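Local coordinates for protein predicted DNA-binding transcriptional regulator (PDB 7DWN) that probably binds promoter DNA and regulates transcription as a tetrameric member of the LysR family, at residues Y201-V206 / L264-Y268; S102-S106 / A242-Q246; W193-S197 / S221-L227; P181-F185 / K234-W239. The contacts are given in a common frame with arbitrary orientation. Residue numbers count along the deposited sequence, not the author numbering.

Contact 1: Y201-V206 / L264-Y268; sequences YMGRQV and LPIEY
Tyr201 lays its ring beside the side chain of Ile266, Tyr201 CE2 3.6 Å from Ile266 CG2, where helix 201-209 packs against strand 264-272. Helix 201-206 runs nearly antiparallel to extended strand 264-268: the segment axes approach to 9.3 Å at 155°, with Met202 CA 7.8 Å from Ile266 CA and Gln205 CA 6.8 Å from Leu264 CA. A t rotamer (chi1 168°) carries the phenol out to the strand, where Glu267 N donates a hydrogen bond to Tyr201 OH (3.1 Å). One turn on, Gln205, m at chi1 and chi2, folds back so that NE2 donates to Tyr201 O (3.3 Å), while a water donates to Gln205 OE1 and to Pro265 O, 2.6 Å each. Alongside these polar links, Met202 CE meets Ile266 CD1 at 3.9 Å, and Leu264 CD1 lies 3.3 Å from Gln205 O and 4.2 Å from Val206 CG2. This joins helix 201-209 to the mixed sheet of the periplasmic-binding-protein-like effector domain. Met202 N donates to a bound MES, probably from the crystallisation liquor but possibly marking the effector pocket. The chemistry implies an apolar seam closed on its more exposed side by one direct and one water-mediated link to strand backbone.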
loop_
_atom_site.group_PDB
_atom_site.type_symbol
_atom_site.label_atom_id
_atom_site.label_comp_id
_atom_site.label_asym_id
_atom_site.label_seq_id
_atom_site.Cartn_x
_atom_site.Cartn_y
_atom_site.Cartn_z
ATOM N N TYR A 201 21.078 2.192 18.589
ATOM C CA TYR A 201 22.166 1.249 18.831
ATOM C C TYR A 201 23.114 1.762 19.915
ATOM O O TYR A 201 23.350 1.086 20.926
ATOM C CB TYR A 201 22.904 0.986 17.516
ATOM C CG TYR A 201 24.212 0.250 17.661
ATOM C CD1 TYR A 201 24.241 -1.107 17.948
ATOM C CD2 TYR A 201 25.421 0.911 17.490
ATOM C CE1 TYR A 201 25.437 -1.780 18.072
ATOM C CE2 TYR A 201 26.621 0.247 17.612
ATOM C CZ TYR A 201 26.623 -1.098 17.904
ATOM O OH TYR A 201 27.814 -1.766 18.025
ATOM N N MET A 202 23.649 2.973 19.730
ATOM C CA MET A 202 24.569 3.538 20.717
ATOM C C MET A 202 23.874 3.781 22.056
ATOM O O MET A 202 24.474 3.586 23.123
ATOM C CB MET A 202 25.183 4.831 20.175
ATOM C CG MET A 202 26.031 4.628 18.924
ATOM S SD MET A 202 26.848 6.137 18.371
ATOM C CE MET A 202 28.045 5.474 17.214
ATOM N N GLY A 203 22.607 4.202 22.020
ATOM C CA GLY A 203 21.851 4.337 23.254
ATOM C C GLY A 203 21.660 3.011 23.965
ATOM O O GLY A 203 21.774 2.931 25.195
ATOM N N ARG A 204 21.374 1.950 23.204
ATOM C CA ARG A 204 21.277 0.621 23.801
ATOM C C ARG A 204 22.607 0.180 24.395
ATOM O O ARG A 204 22.626 -0.580 25.369
ATOM C CB ARG A 204 20.787 -0.395 22.764
ATOM C CG ARG A 204 19.295 -0.306 22.475
ATOM C CD ARG A 204 18.811 -1.407 21.534
ATOM N NE ARG A 204 19.084 -1.119 20.128
ATOM C CZ ARG A 204 19.965 -1.779 19.383
ATOM N NH1 ARG A 204 20.664 -2.777 19.908
ATOM N NH2 ARG A 204 20.144 -1.447 18.111
ATOM N N GLN A 205 23.727 0.647 23.835
ATOM C CA GLN A 205 25.014 0.320 24.441
ATOM C C GLN A 205 25.223 1.078 25.750
ATOM O O GLN A 205 25.723 0.510 26.729
ATOM C CB GLN A 205 26.154 0.607 23.462
ATOM C CG GLN A 205 26.014 -0.091 22.115
ATOM C CD GLN A 205 25.600 -1.545 22.238
ATOM O OE1 GLN A 205 26.241 -2.332 22.937
ATOM N NE2 GLN A 205 24.519 -1.910 21.556
ATOM N N VAL A 206 24.847 2.360 25.791
ATOM C CA VAL A 206 24.997 3.138 27.024
ATOM C C VAL A 206 24.101 2.582 28.131
ATOM O O VAL A 206 24.460 2.617 29.324
ATOM C CB VAL A 206 24.707 4.629 26.753
ATOM C CG1 VAL A 206 24.742 5.438 28.045
ATOM C CG2 VAL A 206 25.707 5.186 25.753
ATOM N N LEU A 264 32.630 1.562 25.885
ATOM C CA LEU A 264 31.767 0.479 25.423
ATOM C C LEU A 264 32.119 0.068 24.004
ATOM O O LEU A 264 32.225 0.935 23.131
ATOM C CB LEU A 264 30.301 0.912 25.486
ATOM C CG LEU A 264 29.824 1.384 26.859
ATOM C CD1 LEU A 264 28.554 2.202 26.722
ATOM C CD2 LEU A 264 29.603 0.196 27.780
ATOM N N PRO A 265 32.290 -1.219 23.713
ATOM C CA PRO A 265 32.615 -1.614 22.337
ATOM C C PRO A 265 31.423 -1.451 21.405
ATOM O O PRO A 265 30.276 -1.703 21.779
ATOM C CB PRO A 265 33.019 -3.086 22.479
ATOM C CG PRO A 265 32.288 -3.554 23.685
ATOM C CD PRO A 265 32.250 -2.376 24.624
ATOM N N ILE A 266 31.711 -1.007 20.179
ATOM C CA ILE A 266 30.747 -0.971 19.087
ATOM C C ILE A 266 31.453 -1.462 17.829
ATOM O O ILE A 266 32.680 -1.433 17.729
ATOM C CB ILE A 266 30.148 0.437 18.850
ATOM C CG1 ILE A 266 31.256 1.476 18.652
ATOM C CG2 ILE A 266 29.224 0.836 19.993
ATOM C CD1 ILE A 266 30.734 2.865 18.314
ATOM N N GLU A 267 30.665 -1.931 16.866
ATOM C CA GLU A 267 31.192 -2.431 15.603
ATOM C C GLU A 267 30.384 -1.832 14.466
ATOM O O GLU A 267 29.173 -1.637 14.603
ATOM C CB GLU A 267 31.121 -3.962 15.531
ATOM C CG GLU A 267 31.810 -4.680 16.675
ATOM C CD GLU A 267 31.319 -6.103 16.837
ATOM O OE1 GLU A 267 30.445 -6.522 16.048
ATOM O OE2 GLU A 267 31.799 -6.799 17.757
ATOM N N TYR A 268 31.034 -1.537 13.340
ATOM C CA TYR A 268 30.257 -1.123 12.179
ATOM C C TYR A 268 30.611 -1.962 10.958
ATOM O O TYR A 268 31.736 -2.447 10.810
ATOM C CB TYR A 268 30.391 0.384 11.873
ATOM C CG TYR A 268 31.784 0.956 11.855
ATOM C CD1 TYR A 268 32.370 1.433 13.019
ATOM C CD2 TYR A 268 32.492 1.068 10.668
ATOM C CE1 TYR A 268 33.635 1.977 13.007
ATOM C CE2 TYR A 268 33.760 1.612 10.645
ATOM C CZ TYR A 268 34.327 2.065 11.817
ATOM O OH TYR A 268 35.591 2.608 11.805
HETATM O O HOH W 1 28.709 -2.104 23.783
#

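Contact 2: S102-S106 / A242-Q246; sequences SLATS and AYSIQ
Hydrogen bonding between 102-106 and 242-246 rests on two hydroxyls: Ser102 OG and Tyr243 OH lie 3.2 Å apart, and either could be the donor. Ser102 is a t rotamer near the start of helix 101-114; Tyr243, with chi1 at 59° (p), belongs to the 3-10 segment 242-244, which follows strand 238-241 and leads to the N-cap residue Ile245. The backbones stay well apart, with Ser102 CA 7.4 Å from Ser244 CA and Ser106 CA 7.5 Å from Tyr243 CA, so side chains must span the gap.

Van der Waals contact is made mostly by the tyrosine ring. Ser102 OG sits at its edge, 3.0 Å from Tyr243 CE1, and one turn along the helix Ser106 OG, also t, comes to 3.8 Å from Tyr243 CD1. Apolar packing is contributed by Leu103: although its CA-to-CB bond points away, the m,t rotamer brings CD2 to 3.9 Å from Tyr243 CZ and 3.4 Å from Tyr243 OH.

The contact joins a helix to a loop, probably beside the cleft between the two lobes of a LysR effector domain, where Ser102 N donates to a sulfonate oxygen of bound MES, probably from the crystallisation liquor. Ala104 and Thr105 pack on Met226 of the second subunit. With 179 Å² buried, the chemistry is that of a small mixed contact, one tyrosine ring packed on the helix and held by a single hydroxyl pair.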
loop_
_atom_site.group_PDB
_atom_site.type_symbol
_atom_site.label_atom_id
_atom_site.label_comp_id
_atom_site.label_asym_id
_atom_site.label_seq_id
_atom_site.Cartn_x
_atom_site.Cartn_y
_atom_site.Cartn_z
ATOM N N SER A 102 27.668 9.638 10.505
ATOM C CA SER A 102 29.022 9.589 11.047
ATOM C C SER A 102 29.895 8.618 10.263
ATOM O O SER A 102 31.043 8.934 9.927
ATOM C CB SER A 102 28.978 9.196 12.523
ATOM O OG SER A 102 30.237 9.364 13.145
ATOM N N LEU A 103 29.364 7.430 9.961
ATOM C CA LEU A 103 30.125 6.448 9.197
ATOM C C LEU A 103 30.450 6.963 7.806
ATOM O O LEU A 103 31.554 6.744 7.303
ATOM C CB LEU A 103 29.354 5.135 9.102
ATOM C CG LEU A 103 29.138 4.412 10.427
ATOM C CD1 LEU A 103 28.448 3.082 10.194
ATOM C CD2 LEU A 103 30.466 4.227 11.145
ATOM N N ALA A 104 29.502 7.640 7.163
ATOM C CA ALA A 104 29.777 8.169 5.836
ATOM C C ALA A 104 30.880 9.219 5.894
ATOM O O ALA A 104 31.876 9.126 5.169
ATOM C CB ALA A 104 28.496 8.730 5.221
ATOM N N THR A 105 30.749 10.192 6.801
ATOM C CA THR A 105 31.766 11.234 6.925
ATOM C C THR A 105 33.129 10.673 7.326
ATOM O O THR A 105 34.159 11.282 7.018
ATOM C CB THR A 105 31.321 12.290 7.939
ATOM O OG1 THR A 105 31.064 11.668 9.204
ATOM C CG2 THR A 105 30.062 13.001 7.460
ATOM N N SER A 106 33.163 9.530 8.015
ATOM C CA SER A 106 34.444 8.979 8.439
ATOM C C SER A 106 35.081 8.117 7.356
ATOM O O SER A 106 36.297 8.190 7.137
ATOM C CB SER A 106 34.272 8.168 9.725
ATOM O OG SER A 106 35.495 7.577 10.130
ATOM N N ALA A 242 34.854 6.898 19.138
ATOM C CA ALA A 242 36.214 7.415 19.227
ATOM C C ALA A 242 36.711 7.955 17.892
ATOM O O ALA A 242 37.542 8.869 17.872
ATOM C CB ALA A 242 37.151 6.329 19.749
ATOM N N TYR A 243 36.210 7.427 16.772
ATOM C CA TYR A 243 36.683 7.891 15.471
ATOM C C TYR A 243 36.212 9.303 15.147
ATOM O O TYR A 243 36.752 9.924 14.225
ATOM C CB TYR A 243 36.242 6.928 14.364
ATOM C CG TYR A 243 34.744 6.748 14.242
ATOM C CD1 TYR A 243 33.963 7.684 13.574
ATOM C CD2 TYR A 243 34.113 5.630 14.775
ATOM C CE1 TYR A 243 32.600 7.523 13.456
ATOM C CE2 TYR A 243 32.745 5.459 14.657
ATOM C CZ TYR A 243 31.994 6.411 13.998
ATOM O OH TYR A 243 30.634 6.252 13.873
ATOM N N SER A 244 35.228 9.824 15.877
ATOM C CA SER A 244 34.668 11.137 15.592
ATOM C C SER A 244 35.256 12.245 16.455
ATOM O O SER A 244 34.934 13.416 16.228
ATOM C CB SER A 244 33.146 11.113 15.773
ATOM O OG SER A 244 32.795 11.108 17.147
ATOM N N ILE A 245 36.098 11.915 17.433
ATOM C CA ILE A 245 36.630 12.916 18.351
ATOM C C ILE A 245 38.137 12.755 18.497
ATOM O O ILE A 245 38.711 13.129 19.526
ATOM C CB ILE A 245 35.945 12.827 19.727
ATOM C CG1 ILE A 245 36.095 11.418 20.304
ATOM C CG2 ILE A 245 34.479 13.224 19.626
ATOM C CD1 ILE A 245 35.646 11.294 21.737
ATOM N N GLN A 246 38.791 12.202 17.474
ATOM C CA GLN A 246 40.226 11.945 17.578
ATOM C C GLN A 246 41.025 13.241 17.632
ATOM O O GLN A 246 41.966 13.360 18.425
ATOM C CB GLN A 246 40.694 11.072 16.413
ATOM C CG GLN A 246 40.301 9.608 16.542
ATOM C CD GLN A 246 40.793 8.979 17.834
ATOM O OE1 GLN A 246 41.880 9.293 18.321
ATOM N NE2 GLN A 246 39.989 8.085 18.397
#

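Contact 3: W193-S197 / S221-L227; sequences WLTYS and SSMTDML
A beta-alpha-beta crossover in the periplasmic-binding-protein-like effector domain underlies this contact: strand 191-195 leads through helix 201-209 to the parallel strand 215-221, whose end turns into helix 224-232. The last pairing across the segments is Ser221 N donating to Thr195 O (3.0 Å). Just beyond it, Tyr196 CA approaches Ser221 O at 3.2 Å in a nearly linear CA-H...O contact, with the CA atoms of Tyr196 and Ser221 5.1 Å apart. Ser221 OG accepts from Met223 N (3.2 Å), an ST turn that leads to the N-cap residue Met223; the same OG bonds Val126 O of the second subunit, where the sheet continues across the interface. Leu227, m,t, points back at the strand, its CD2 3.8 Å from Leu194 CB. Tyr196, m at chi1, brings its ring to Leu227 and Thr224 of the helix, and its OH is hydrogen-bonded to Trp239 O. Closing the core is a CH-pi contact: Leu227 CD1 stands 3.5 Å from the centroid of the Tyr196 ring, 11° off its normal.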
loop_
_atom_site.group_PDB
_atom_site.type_symbol
_atom_site.label_atom_id
_atom_site.label_comp_id
_atom_site.label_asym_id
_atom_site.label_seq_id
_atom_site.Cartn_x
_atom_site.Cartn_y
_atom_site.Cartn_z
ATOM N N TRP A 193 23.760 15.149 31.125
ATOM C CA TRP A 193 23.991 14.025 30.234
ATOM C C TRP A 193 23.335 14.322 28.893
ATOM O O TRP A 193 22.130 14.599 28.831
ATOM C CB TRP A 193 23.439 12.743 30.856
ATOM C CG TRP A 193 23.570 11.521 30.019
ATOM C CD1 TRP A 193 24.533 11.252 29.092
ATOM C CD2 TRP A 193 22.693 10.392 30.029
ATOM N NE1 TRP A 193 24.309 10.019 28.525
ATOM C CE2 TRP A 193 23.183 9.473 29.084
ATOM C CE3 TRP A 193 21.539 10.069 30.748
ATOM C CZ2 TRP A 193 22.560 8.253 28.840
ATOM C CZ3 TRP A 193 20.922 8.861 30.505
ATOM C CH2 TRP A 193 21.432 7.966 29.558
ATOM N N LEU A 194 24.143 14.292 27.835
ATOM C CA LEU A 194 23.684 14.433 26.459
ATOM C C LEU A 194 23.601 13.033 25.867
ATOM O O LEU A 194 24.629 12.401 25.603
ATOM C CB LEU A 194 24.641 15.315 25.660
ATOM C CG LEU A 194 25.079 16.613 26.342
ATOM C CD1 LEU A 194 26.291 17.210 25.646
ATOM C CD2 LEU A 194 23.938 17.611 26.370
ATOM N N THR A 195 22.384 12.549 25.657
ATOM C CA THR A 195 22.153 11.141 25.380
ATOM C C THR A 195 21.650 10.927 23.959
ATOM O O THR A 195 21.111 11.831 23.316
ATOM C CB THR A 195 21.142 10.558 26.376
ATOM O OG1 THR A 195 21.057 9.140 26.199
ATOM C CG2 THR A 195 19.766 11.170 26.161
ATOM N N TYR A 196 21.851 9.706 23.472
ATOM C CA TYR A 196 21.127 9.233 22.307
ATOM C C TYR A 196 19.718 8.820 22.717
ATOM O O TYR A 196 19.364 8.803 23.899
ATOM C CB TYR A 196 21.843 8.045 21.665
ATOM C CG TYR A 196 23.277 8.307 21.271
ATOM C CD1 TYR A 196 23.585 8.903 20.056
ATOM C CD2 TYR A 196 24.324 7.940 22.105
ATOM C CE1 TYR A 196 24.894 9.137 19.687
ATOM C CE2 TYR A 196 25.636 8.172 21.745
ATOM C CZ TYR A 196 25.915 8.771 20.535
ATOM O OH TYR A 196 27.220 9.004 20.169
ATOM N N SER A 197 18.902 8.481 21.724
ATOM C CA SER A 197 17.680 7.750 22.020
ATOM C C SER A 197 18.056 6.389 22.587
ATOM O O SER A 197 18.932 5.702 22.053
ATOM C CB SER A 197 16.825 7.599 20.761
ATOM O OG SER A 197 15.617 6.915 21.046
ATOM N N SER A 221 19.512 13.269 21.270
ATOM C CA SER A 221 19.658 13.409 19.830
ATOM C C SER A 221 20.136 12.089 19.249
ATOM O O SER A 221 20.885 11.348 19.888
ATOM C CB SER A 221 20.639 14.530 19.467
ATOM O OG SER A 221 20.683 14.734 18.066
ATOM N N SER A 222 19.690 11.808 18.027
ATOM C CA SER A 222 20.175 10.652 17.289
ATOM C C SER A 222 21.435 10.957 16.494
ATOM O O SER A 222 22.020 10.037 15.914
ATOM C CB SER A 222 19.088 10.131 16.343
ATOM O OG SER A 222 18.768 11.094 15.353
ATOM N N MET A 223 21.863 12.215 16.454
ATOM C CA MET A 223 23.019 12.636 15.674
ATOM C C MET A 223 24.234 12.746 16.587
ATOM O O MET A 223 24.235 13.539 17.535
ATOM C CB MET A 223 22.740 13.968 14.978
ATOM C CG MET A 223 21.647 13.885 13.926
ATOM S SD MET A 223 21.034 15.498 13.404
ATOM C CE MET A 223 20.212 16.034 14.899
ATOM N N THR A 224 25.265 11.946 16.298
ATOM C CA THR A 224 26.494 12.004 17.082
ATOM C C THR A 224 27.129 13.386 17.010
ATOM O O THR A 224 27.649 13.891 18.010
ATOM C CB THR A 224 27.476 10.937 16.596
ATOM O OG1 THR A 224 27.010 9.642 16.993
ATOM C CG2 THR A 224 28.870 11.174 17.161
ATOM N N ASP A 225 27.089 14.015 15.835
ATOM C CA ASP A 225 27.682 15.339 15.690
ATOM C C ASP A 225 26.984 16.360 16.581
ATOM O O ASP A 225 27.634 17.266 17.114
ATOM C CB ASP A 225 27.631 15.767 14.223
ATOM C CG ASP A 225 28.800 16.645 13.831
ATOM O OD1 ASP A 225 29.961 16.217 14.022
ATOM O OD2 ASP A 225 28.557 17.761 13.324
ATOM N N MET A 226 25.672 16.213 16.775
ATOM C CA MET A 226 24.939 17.099 17.674
ATOM C C MET A 226 25.453 16.979 19.106
ATOM O O MET A 226 25.753 17.989 19.764
ATOM C CB MET A 226 23.446 16.771 17.605
ATOM C CG MET A 226 22.520 17.865 18.096
ATOM S SD MET A 226 22.560 19.319 17.036
ATOM C CE MET A 226 23.592 20.416 18.004
ATOM N N LEU A 227 25.548 15.743 19.610
ATOM C CA LEU A 227 26.079 15.516 20.951
ATOM C C LEU A 227 27.511 16.015 21.069
ATOM O O LEU A 227 27.895 16.580 22.097
ATOM C CB LEU A 227 26.013 14.029 21.305
ATOM C CG LEU A 227 24.646 13.349 21.321
ATOM C CD1 LEU A 227 24.778 11.929 21.848
ATOM C CD2 LEU A 227 23.665 14.143 22.160
#

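Contact 4: P181-F185 / K234-W239; sequences PIYDF and KQGIAW
A very short hydrogen bond, 2.5 Å from Tyr183 OH to Lys234 O, ties the irregular loop 181-185 to the Schellman motif that ends helix 224-232. Lys234 is the C-prime residue of that motif, its positive phi (59°) turning the chain out of the helix through Gly236 and into strand 238-241, in the periplasmic-binding-protein-like effector domain of the LysR family. The CA 182-to-185 and CA 234-to-239 directions lie 39° apart, with Ile182 CA 7.4 Å from Lys234 CA and Tyr183 CA 7.0 Å from Ile237 CA. Tyr183, m at chi1, lays its ring along the outgoing chain: CE2 is 3.5 Å from Gly236 CA and Tyr183 CB is 3.5 Å from Ile237 CG2. At the exposed end, Ile182 CD1 packs on the aliphatic Lys234 CD at 3.5 Å. At the other end Phe185, also m, brings the end of its ring to 234-239 and also packs on Leu215 and Ile257; its CZ lies 3.5 Å from Ile237 CD1 and 4.1 Å from Trp239 CH2.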
loop_
_atom_site.group_PDB
_atom_site.type_symbol
_atom_site.label_atom_id
_atom_site.label_comp_id
_atom_site.label_asym_id
_atom_site.label_seq_id
_atom_site.Cartn_x
_atom_site.Cartn_y
_atom_site.Cartn_z
ATOM N N PRO A 181 38.983 17.897 32.924
ATOM C CA PRO A 181 37.564 17.544 32.748
ATOM C C PRO A 181 36.658 18.487 33.526
ATOM O O PRO A 181 36.752 18.595 34.749
ATOM C CB PRO A 181 37.482 16.109 33.281
ATOM C CG PRO A 181 38.660 15.964 34.182
ATOM C CD PRO A 181 39.740 16.828 33.599
ATOM N N ILE A 182 35.778 19.182 32.799
ATOM C CA ILE A 182 34.821 20.082 33.439
ATOM C C ILE A 182 33.793 19.288 34.232
ATOM O O ILE A 182 33.427 19.661 35.353
ATOM C CB ILE A 182 34.161 20.982 32.381
ATOM C CG1 ILE A 182 35.218 21.860 31.710
ATOM C CG2 ILE A 182 33.068 21.830 33.007
ATOM C CD1 ILE A 182 34.739 22.539 30.462
ATOM N N TYR A 183 33.313 18.187 33.667
ATOM C CA TYR A 183 32.459 17.254 34.380
ATOM C C TYR A 183 33.239 15.978 34.659
ATOM O O TYR A 183 34.263 15.698 34.028
ATOM C CB TYR A 183 31.194 16.941 33.581
ATOM C CG TYR A 183 30.469 18.172 33.096
ATOM C CD1 TYR A 183 29.704 18.937 33.966
ATOM C CD2 TYR A 183 30.549 18.572 31.768
ATOM C CE1 TYR A 183 29.040 20.065 33.530
ATOM C CE2 TYR A 183 29.886 19.701 31.323
ATOM C CZ TYR A 183 29.131 20.442 32.209
ATOM O OH TYR A 183 28.470 21.566 31.775
ATOM N N ASP A 184 32.745 15.200 35.616
ATOM C CA ASP A 184 33.473 14.021 36.053
ATOM C C ASP A 184 32.518 13.106 36.812
ATOM O O ASP A 184 31.366 13.457 37.075
ATOM C CB ASP A 184 34.671 14.414 36.917
ATOM C CG ASP A 184 34.310 14.550 38.374
ATOM O OD1 ASP A 184 34.171 13.505 39.029
ATOM O OD2 ASP A 184 34.144 15.686 38.862
ATOM N N PHE A 185 33.028 11.929 37.189
ATOM C CA PHE A 185 32.256 10.935 37.925
ATOM C C PHE A 185 32.725 10.741 39.365
ATOM O O PHE A 185 32.136 9.924 40.083
ATOM C CB PHE A 185 32.289 9.583 37.193
ATOM C CG PHE A 185 31.566 9.585 35.872
ATOM C CD1 PHE A 185 30.180 9.596 35.823
ATOM C CD2 PHE A 185 32.274 9.556 34.680
ATOM C CE1 PHE A 185 29.514 9.596 34.611
ATOM C CE2 PHE A 185 31.613 9.550 33.464
ATOM C CZ PHE A 185 30.232 9.572 33.429
ATOM N N LYS A 234 30.561 22.734 26.386
ATOM C CA LYS A 234 30.592 22.553 27.840
ATOM C C LYS A 234 29.196 22.349 28.427
ATOM O O LYS A 234 28.952 22.667 29.594
ATOM C CB LYS A 234 31.292 23.727 28.532
ATOM C CG LYS A 234 32.549 24.218 27.824
ATOM C CD LYS A 234 33.319 25.217 28.677
ATOM C CE LYS A 234 32.414 26.305 29.229
ATOM N NZ LYS A 234 33.146 27.191 30.176
ATOM N N GLN A 235 28.271 21.808 27.632
ATOM C CA GLN A 235 26.900 21.635 28.092
ATOM C C GLN A 235 26.693 20.349 28.879
ATOM O O GLN A 235 25.745 20.269 29.668
ATOM C CB GLN A 235 25.937 21.668 26.904
ATOM C CG GLN A 235 25.911 22.997 26.169
ATOM C CD GLN A 235 25.477 24.145 27.062
ATOM O OE1 GLN A 235 26.054 25.233 27.020
ATOM N NE2 GLN A 235 24.454 23.910 27.877
ATOM N N GLY A 236 27.545 19.349 28.686
ATOM C CA GLY A 236 27.395 18.095 29.396
ATOM C C GLY A 236 28.381 17.068 28.880
ATOM O O GLY A 236 29.313 17.393 28.140
ATOM N N ILE A 237 28.158 15.823 29.286
ATOM C CA ILE A 237 29.011 14.713 28.891
ATOM C C ILE A 237 28.276 13.867 27.866
ATOM O O ILE A 237 27.045 13.892 27.771
ATOM C CB ILE A 237 29.433 13.841 30.087
ATOM C CG1 ILE A 237 28.212 13.145 30.694
ATOM C CG2 ILE A 237 30.127 14.685 31.117
ATOM C CD1 ILE A 237 28.517 11.776 31.246
ATOM N N ALA A 238 29.041 13.086 27.106
ATOM C CA ALA A 238 28.367 12.182 26.183
ATOM C C ALA A 238 29.284 11.024 25.818
ATOM O O ALA A 238 30.507 11.151 25.847
ATOM C CB ALA A 238 27.906 12.909 24.914
ATOM N N TRP A 239 28.670 9.892 25.476
ATOM C CA TRP A 239 29.394 8.744 24.948
ATOM C C TRP A 239 29.513 8.927 23.441
ATOM O O TRP A 239 28.543 8.740 22.702
ATOM C CB TRP A 239 28.690 7.439 25.301
ATOM C CG TRP A 239 29.067 6.912 26.650
ATOM C CD1 TRP A 239 29.980 5.934 26.923
ATOM C CD2 TRP A 239 28.548 7.341 27.911
ATOM N NE1 TRP A 239 30.057 5.726 28.280
ATOM C CE2 TRP A 239 29.188 6.578 28.909
ATOM C CE3 TRP A 239 27.605 8.298 28.294
ATOM C CZ2 TRP A 239 28.914 6.746 30.266
ATOM C CZ3 TRP A 239 27.332 8.459 29.637
ATOM C CH2 TRP A 239 27.983 7.688 30.608
#

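All four contacts lie in the effector domain, their centres 13 to 20 Å apart. The chain starts contact 2 at 102-106, opens contacts 4, 3 and 1 in turn at 181-185, 193-197 and 201-206, then returns through 221-227, 234-239, 242-246 and 264-268. Helix 224-232 and strand 238-241 carry the route from contact 3 through contact 4 to contact 2; Tyr196 OH to Trp239 O and Leu194 N to Ile237 O join contacts 3 and 4. Met202 brings contact 1 against Tyr196 and, more loosely, Tyr243. Contacts 1, 2 and 3 each reach the MES, probably from crystallisation but possibly marking an effector pocket; contacts 2, 3 and, through Gln235, 4 also meet the second subunit.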